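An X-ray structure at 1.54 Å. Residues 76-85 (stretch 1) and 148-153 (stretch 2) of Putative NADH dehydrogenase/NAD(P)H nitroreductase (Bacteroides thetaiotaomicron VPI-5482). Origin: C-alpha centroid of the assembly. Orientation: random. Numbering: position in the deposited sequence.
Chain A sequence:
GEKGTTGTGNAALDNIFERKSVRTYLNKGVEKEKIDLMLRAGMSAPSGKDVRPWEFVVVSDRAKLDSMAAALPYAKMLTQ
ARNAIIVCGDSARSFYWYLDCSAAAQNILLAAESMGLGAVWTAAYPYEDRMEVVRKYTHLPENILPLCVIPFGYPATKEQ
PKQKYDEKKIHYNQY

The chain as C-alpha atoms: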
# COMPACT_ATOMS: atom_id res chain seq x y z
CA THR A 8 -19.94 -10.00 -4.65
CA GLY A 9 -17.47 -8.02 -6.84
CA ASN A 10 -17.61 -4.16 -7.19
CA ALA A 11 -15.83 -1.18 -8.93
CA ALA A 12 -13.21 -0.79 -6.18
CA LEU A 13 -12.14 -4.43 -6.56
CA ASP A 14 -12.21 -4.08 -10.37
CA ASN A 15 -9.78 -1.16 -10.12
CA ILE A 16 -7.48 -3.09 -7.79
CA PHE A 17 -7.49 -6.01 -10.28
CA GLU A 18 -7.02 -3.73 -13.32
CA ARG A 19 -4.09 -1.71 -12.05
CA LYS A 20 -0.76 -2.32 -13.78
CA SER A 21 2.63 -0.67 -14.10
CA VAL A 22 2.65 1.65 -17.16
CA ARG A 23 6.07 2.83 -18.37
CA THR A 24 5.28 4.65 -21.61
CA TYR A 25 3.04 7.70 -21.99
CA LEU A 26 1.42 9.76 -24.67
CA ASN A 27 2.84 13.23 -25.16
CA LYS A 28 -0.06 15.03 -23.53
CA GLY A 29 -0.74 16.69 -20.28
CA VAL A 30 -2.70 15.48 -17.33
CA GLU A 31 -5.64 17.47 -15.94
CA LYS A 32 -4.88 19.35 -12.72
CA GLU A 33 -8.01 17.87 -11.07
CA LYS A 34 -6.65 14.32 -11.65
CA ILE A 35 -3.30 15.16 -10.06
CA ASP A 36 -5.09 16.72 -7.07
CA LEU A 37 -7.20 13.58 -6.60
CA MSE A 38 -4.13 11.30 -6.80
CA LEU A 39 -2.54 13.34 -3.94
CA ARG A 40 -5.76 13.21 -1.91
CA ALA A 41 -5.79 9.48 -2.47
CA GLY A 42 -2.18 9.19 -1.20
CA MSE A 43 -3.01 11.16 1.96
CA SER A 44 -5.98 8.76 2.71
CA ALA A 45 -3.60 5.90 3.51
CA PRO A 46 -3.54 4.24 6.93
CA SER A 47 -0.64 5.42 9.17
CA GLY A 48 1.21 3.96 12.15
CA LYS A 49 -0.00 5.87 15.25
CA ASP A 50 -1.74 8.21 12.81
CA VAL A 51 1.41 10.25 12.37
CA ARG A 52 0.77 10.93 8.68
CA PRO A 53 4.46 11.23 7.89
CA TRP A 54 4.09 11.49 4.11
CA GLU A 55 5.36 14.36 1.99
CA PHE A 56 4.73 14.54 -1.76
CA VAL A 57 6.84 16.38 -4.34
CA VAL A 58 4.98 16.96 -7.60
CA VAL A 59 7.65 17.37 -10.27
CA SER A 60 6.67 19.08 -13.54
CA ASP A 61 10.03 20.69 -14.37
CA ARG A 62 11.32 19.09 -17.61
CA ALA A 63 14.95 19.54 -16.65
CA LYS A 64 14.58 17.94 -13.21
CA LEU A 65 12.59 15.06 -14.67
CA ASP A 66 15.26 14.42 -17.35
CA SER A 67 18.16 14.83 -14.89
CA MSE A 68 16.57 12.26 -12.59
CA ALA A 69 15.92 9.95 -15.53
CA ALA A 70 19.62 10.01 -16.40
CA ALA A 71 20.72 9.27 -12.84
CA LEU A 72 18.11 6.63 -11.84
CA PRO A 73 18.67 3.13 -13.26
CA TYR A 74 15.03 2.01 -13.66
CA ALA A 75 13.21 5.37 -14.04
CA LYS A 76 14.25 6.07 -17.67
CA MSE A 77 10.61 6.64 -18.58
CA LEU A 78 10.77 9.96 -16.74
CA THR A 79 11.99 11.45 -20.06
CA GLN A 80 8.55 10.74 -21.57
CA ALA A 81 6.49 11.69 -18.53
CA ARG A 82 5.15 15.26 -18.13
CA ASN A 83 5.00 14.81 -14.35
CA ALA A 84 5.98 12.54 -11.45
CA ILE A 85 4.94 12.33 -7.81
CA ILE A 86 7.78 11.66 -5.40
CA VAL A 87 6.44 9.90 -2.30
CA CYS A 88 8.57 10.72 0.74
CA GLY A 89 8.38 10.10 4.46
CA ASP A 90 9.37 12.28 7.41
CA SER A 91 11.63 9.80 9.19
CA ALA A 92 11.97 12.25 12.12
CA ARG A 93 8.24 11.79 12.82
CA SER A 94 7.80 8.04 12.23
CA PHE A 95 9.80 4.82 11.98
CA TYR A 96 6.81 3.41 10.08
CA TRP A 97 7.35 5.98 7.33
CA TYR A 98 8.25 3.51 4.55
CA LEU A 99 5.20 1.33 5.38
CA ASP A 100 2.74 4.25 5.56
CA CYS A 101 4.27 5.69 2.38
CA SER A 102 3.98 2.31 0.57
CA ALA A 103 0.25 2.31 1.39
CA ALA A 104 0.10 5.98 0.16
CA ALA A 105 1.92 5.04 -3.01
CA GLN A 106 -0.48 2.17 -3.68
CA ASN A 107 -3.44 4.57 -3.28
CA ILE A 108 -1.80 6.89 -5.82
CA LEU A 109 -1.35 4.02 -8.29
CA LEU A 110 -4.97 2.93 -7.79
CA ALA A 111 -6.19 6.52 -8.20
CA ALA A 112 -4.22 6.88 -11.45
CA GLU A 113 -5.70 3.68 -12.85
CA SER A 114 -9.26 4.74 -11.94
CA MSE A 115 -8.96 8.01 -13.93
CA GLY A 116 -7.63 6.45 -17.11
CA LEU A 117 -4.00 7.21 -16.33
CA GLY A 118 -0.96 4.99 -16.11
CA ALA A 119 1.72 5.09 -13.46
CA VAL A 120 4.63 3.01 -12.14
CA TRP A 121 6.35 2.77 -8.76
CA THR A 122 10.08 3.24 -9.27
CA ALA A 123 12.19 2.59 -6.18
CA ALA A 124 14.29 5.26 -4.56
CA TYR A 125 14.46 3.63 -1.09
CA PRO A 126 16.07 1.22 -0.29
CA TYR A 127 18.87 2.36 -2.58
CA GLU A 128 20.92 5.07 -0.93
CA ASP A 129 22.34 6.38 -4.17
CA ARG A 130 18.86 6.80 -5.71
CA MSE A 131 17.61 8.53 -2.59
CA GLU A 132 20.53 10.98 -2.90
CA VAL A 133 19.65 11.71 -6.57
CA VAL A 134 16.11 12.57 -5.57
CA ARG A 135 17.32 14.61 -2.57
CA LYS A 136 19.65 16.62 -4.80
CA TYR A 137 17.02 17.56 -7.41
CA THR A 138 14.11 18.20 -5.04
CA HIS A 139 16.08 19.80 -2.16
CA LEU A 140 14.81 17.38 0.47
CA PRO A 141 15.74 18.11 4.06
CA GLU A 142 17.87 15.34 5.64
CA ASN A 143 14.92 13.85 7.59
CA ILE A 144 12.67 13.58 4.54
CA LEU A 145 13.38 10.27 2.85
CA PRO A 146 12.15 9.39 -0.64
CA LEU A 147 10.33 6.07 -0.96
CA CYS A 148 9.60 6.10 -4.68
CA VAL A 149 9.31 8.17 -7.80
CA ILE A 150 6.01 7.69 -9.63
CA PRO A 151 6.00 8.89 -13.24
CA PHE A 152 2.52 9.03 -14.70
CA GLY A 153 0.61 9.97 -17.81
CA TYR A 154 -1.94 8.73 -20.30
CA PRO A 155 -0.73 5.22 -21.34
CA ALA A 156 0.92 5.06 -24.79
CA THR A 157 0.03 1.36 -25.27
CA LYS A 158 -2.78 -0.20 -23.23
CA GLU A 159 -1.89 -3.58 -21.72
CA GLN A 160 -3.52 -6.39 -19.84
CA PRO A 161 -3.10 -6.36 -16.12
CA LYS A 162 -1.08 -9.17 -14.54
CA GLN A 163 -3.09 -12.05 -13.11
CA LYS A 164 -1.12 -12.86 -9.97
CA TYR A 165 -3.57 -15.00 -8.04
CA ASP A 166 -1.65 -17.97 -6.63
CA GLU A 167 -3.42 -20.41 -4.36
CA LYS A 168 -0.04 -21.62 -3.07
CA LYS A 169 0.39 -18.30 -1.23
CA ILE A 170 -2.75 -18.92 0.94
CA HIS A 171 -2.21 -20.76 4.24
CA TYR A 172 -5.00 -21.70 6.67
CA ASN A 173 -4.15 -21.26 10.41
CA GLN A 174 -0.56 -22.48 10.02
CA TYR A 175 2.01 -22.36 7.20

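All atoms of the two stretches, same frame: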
# COMPACT_ATOMS: atom_id res chain seq x y z
N LYS A 76 13.90 5.41 -16.37
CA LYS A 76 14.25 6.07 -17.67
C LYS A 76 13.02 6.65 -18.36
O LYS A 76 13.12 7.62 -19.14
CB LYS A 76 14.97 5.10 -18.60
CG LYS A 76 16.25 4.50 -17.98
CD LYS A 76 17.27 5.57 -17.65
CE LYS A 76 18.45 4.99 -16.85
NZ LYS A 76 19.35 6.09 -16.45
N MSE A 77 11.85 6.12 -18.03
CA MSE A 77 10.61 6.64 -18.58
C MSE A 77 10.23 8.03 -18.10
O MSE A 77 9.30 8.66 -18.60
CB MSE A 77 9.44 5.67 -18.33
CG MSE A 77 8.80 5.62 -16.94
SE MSE A 77 9.99 5.00 -15.53
CE MSE A 77 9.91 3.10 -15.90
N LEU A 78 10.93 8.54 -17.09
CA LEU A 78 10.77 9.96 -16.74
C LEU A 78 10.97 10.93 -17.93
O LEU A 78 10.42 12.00 -17.90
CB LEU A 78 11.73 10.35 -15.63
CG LEU A 78 11.36 9.87 -14.22
CD1 LEU A 78 12.55 10.03 -13.26
CD2 LEU A 78 10.15 10.68 -13.70
N THR A 79 11.75 10.57 -18.94
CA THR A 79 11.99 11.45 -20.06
C THR A 79 10.72 11.56 -20.92
O THR A 79 10.56 12.51 -21.69
CB THR A 79 13.19 11.03 -20.93
OG1 THR A 79 12.94 9.74 -21.50
CG2 THR A 79 14.50 11.05 -20.11
N GLN A 80 9.79 10.62 -20.78
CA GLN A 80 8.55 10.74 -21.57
C GLN A 80 7.33 11.07 -20.73
O GLN A 80 6.21 11.15 -21.24
CB GLN A 80 8.34 9.51 -22.47
CG GLN A 80 8.27 8.21 -21.81
CD GLN A 80 8.03 7.12 -22.84
OE1 GLN A 80 6.90 6.88 -23.18
NE2 GLN A 80 9.09 6.46 -23.31
N ALA A 81 7.54 11.27 -19.43
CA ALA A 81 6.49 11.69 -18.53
C ALA A 81 6.48 13.22 -18.44
O ALA A 81 7.54 13.86 -18.41
CB ALA A 81 6.76 11.06 -17.08
N ARG A 82 5.29 13.82 -18.40
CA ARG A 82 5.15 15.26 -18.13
C ARG A 82 5.30 15.59 -16.65
O ARG A 82 5.60 16.70 -16.30
CB ARG A 82 3.76 15.77 -18.54
CG ARG A 82 3.42 15.79 -19.96
CD ARG A 82 4.12 16.93 -20.68
NE ARG A 82 3.77 16.82 -22.07
CZ ARG A 82 2.80 17.52 -22.64
NH1 ARG A 82 2.12 18.40 -21.93
NH2 ARG A 82 2.56 17.34 -23.92
N ASN A 83 5.00 14.62 -15.78
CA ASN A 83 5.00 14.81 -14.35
C ASN A 83 5.33 13.51 -13.60
O ASN A 83 5.16 12.39 -14.13
CB ASN A 83 3.60 15.23 -13.80
CG ASN A 83 2.94 16.37 -14.54
OD1 ASN A 83 3.16 17.54 -14.21
ND2 ASN A 83 2.14 16.03 -15.52
N ALA A 84 5.77 13.67 -12.36
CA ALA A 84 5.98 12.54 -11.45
C ALA A 84 5.62 12.99 -10.05
O ALA A 84 5.71 14.19 -9.76
CB ALA A 84 7.45 12.08 -11.49
N ILE A 85 5.11 12.07 -9.24
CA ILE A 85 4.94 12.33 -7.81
C ILE A 85 6.01 11.56 -7.07
O ILE A 85 6.14 10.33 -7.28
CB ILE A 85 3.55 11.91 -7.31
CG1 ILE A 85 2.48 12.80 -7.97
CG2 ILE A 85 3.46 12.03 -5.76
CD1 ILE A 85 1.05 12.33 -7.72
N CYS A 148 9.73 6.48 -3.29
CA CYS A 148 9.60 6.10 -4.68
C CYS A 148 9.28 7.33 -5.51
O CYS A 148 8.73 8.34 -5.00
CB CYS A 148 8.56 4.97 -4.85
SG CYS A 148 6.90 5.44 -4.34
N VAL A 149 9.61 7.20 -6.79
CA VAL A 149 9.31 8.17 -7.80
C VAL A 149 8.25 7.55 -8.69
O VAL A 149 8.46 6.46 -9.26
CB VAL A 149 10.56 8.55 -8.63
CG1 VAL A 149 10.17 9.53 -9.72
CG2 VAL A 149 11.69 9.17 -7.74
N ILE A 150 7.11 8.20 -8.81
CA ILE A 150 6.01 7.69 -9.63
C ILE A 150 5.77 8.57 -10.86
O ILE A 150 5.02 9.57 -10.78
CB ILE A 150 4.70 7.59 -8.78
CG1 ILE A 150 4.90 6.79 -7.50
CG2 ILE A 150 3.52 6.97 -9.61
CD1 ILE A 150 3.67 6.74 -6.60
N PRO A 151 6.42 8.25 -11.98
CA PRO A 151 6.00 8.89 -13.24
C PRO A 151 4.56 8.49 -13.58
O PRO A 151 4.09 7.39 -13.20
CB PRO A 151 6.96 8.31 -14.27
CG PRO A 151 7.97 7.52 -13.48
CD PRO A 151 7.32 7.12 -12.21
N PHE A 152 3.84 9.37 -14.25
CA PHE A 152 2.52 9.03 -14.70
C PHE A 152 2.15 9.83 -15.93
O PHE A 152 2.83 10.83 -16.27
CB PHE A 152 1.50 9.25 -13.58
CG PHE A 152 1.37 10.70 -13.13
CD1 PHE A 152 2.23 11.23 -12.18
CD2 PHE A 152 0.34 11.49 -13.62
CE1 PHE A 152 2.09 12.54 -11.79
CE2 PHE A 152 0.20 12.79 -13.22
CZ PHE A 152 1.08 13.32 -12.30
N GLY A 153 1.10 9.36 -16.60
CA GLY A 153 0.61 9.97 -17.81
C GLY A 153 -0.53 9.16 -18.40
O GLY A 153 -0.90 8.10 -17.85
O HOH W 1 2.97 12.25 -18.58
O HOH W 2 2.01 13.51 -16.12

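The apolar centre of the contact is built around Pro 151 and Phe 152, neighbours on one strand whose side chains leave the sheet on opposite faces. On the face of Pro 151 and Ala 84, the proline ring meets the short 3-10 segment that precedes the first strand: Pro 151 CG lies 3.8 Å from Met 77 SE, the selenium of a selenomethionine, and 3.8 Å from Leu 78 CD2, and, in the loop after it, Ala 81 CB lies 3.9 Å from Pro 151 CB. Leu 78 starts sideways, but its m,t rotamer brings the end nearer, and CD2 also reaches Val 149 CG1 at 4.1 Å. Ala 84 suits the close pairing here, its CA only 4.1 Å from Pro 151 CA; its methyl carbon CB still touches Val 149 CG1 at 4.1 Å.

On the other face, Phe 152 adopts chi1 of 64° (p), and the end of its side chain comes nearer the first strand. Phe 152 CZ sits 3.5 Å from Asn 83 CB, and Phe 152 CE1 sits 3.8 Å from Ile 85 CG1, both approaches being oblique. Phe 152 gives up the largest area to the contact, 98 of 484 Å² in total.

In the antiparallel backbone pairing, Ile 85 and Ile 150 exchange two hydrogen bonds, Ile 85 N to Ile 150 O at 2.9 Å and Ile 150 N to Ile 85 O at 2.8 Å. Proline, lacking an amide hydrogen, fits the non-hydrogen-bonded position opposite Ala 84, where Ala 84 CA makes a CA-H...O contact of 3.2 Å with Ile 150 O. Further along, Phe 152 N donates to Asn 83 O at 3.3 Å.

At the polar edge, Phe 152 O accepts from water 1 (O–O 2.7 Å) and water 2 (O–O 2.8 Å); these waters accept from Arg 82 N at 2.8 Å and Asn 83 ND2 at 2.6 Å, respectively.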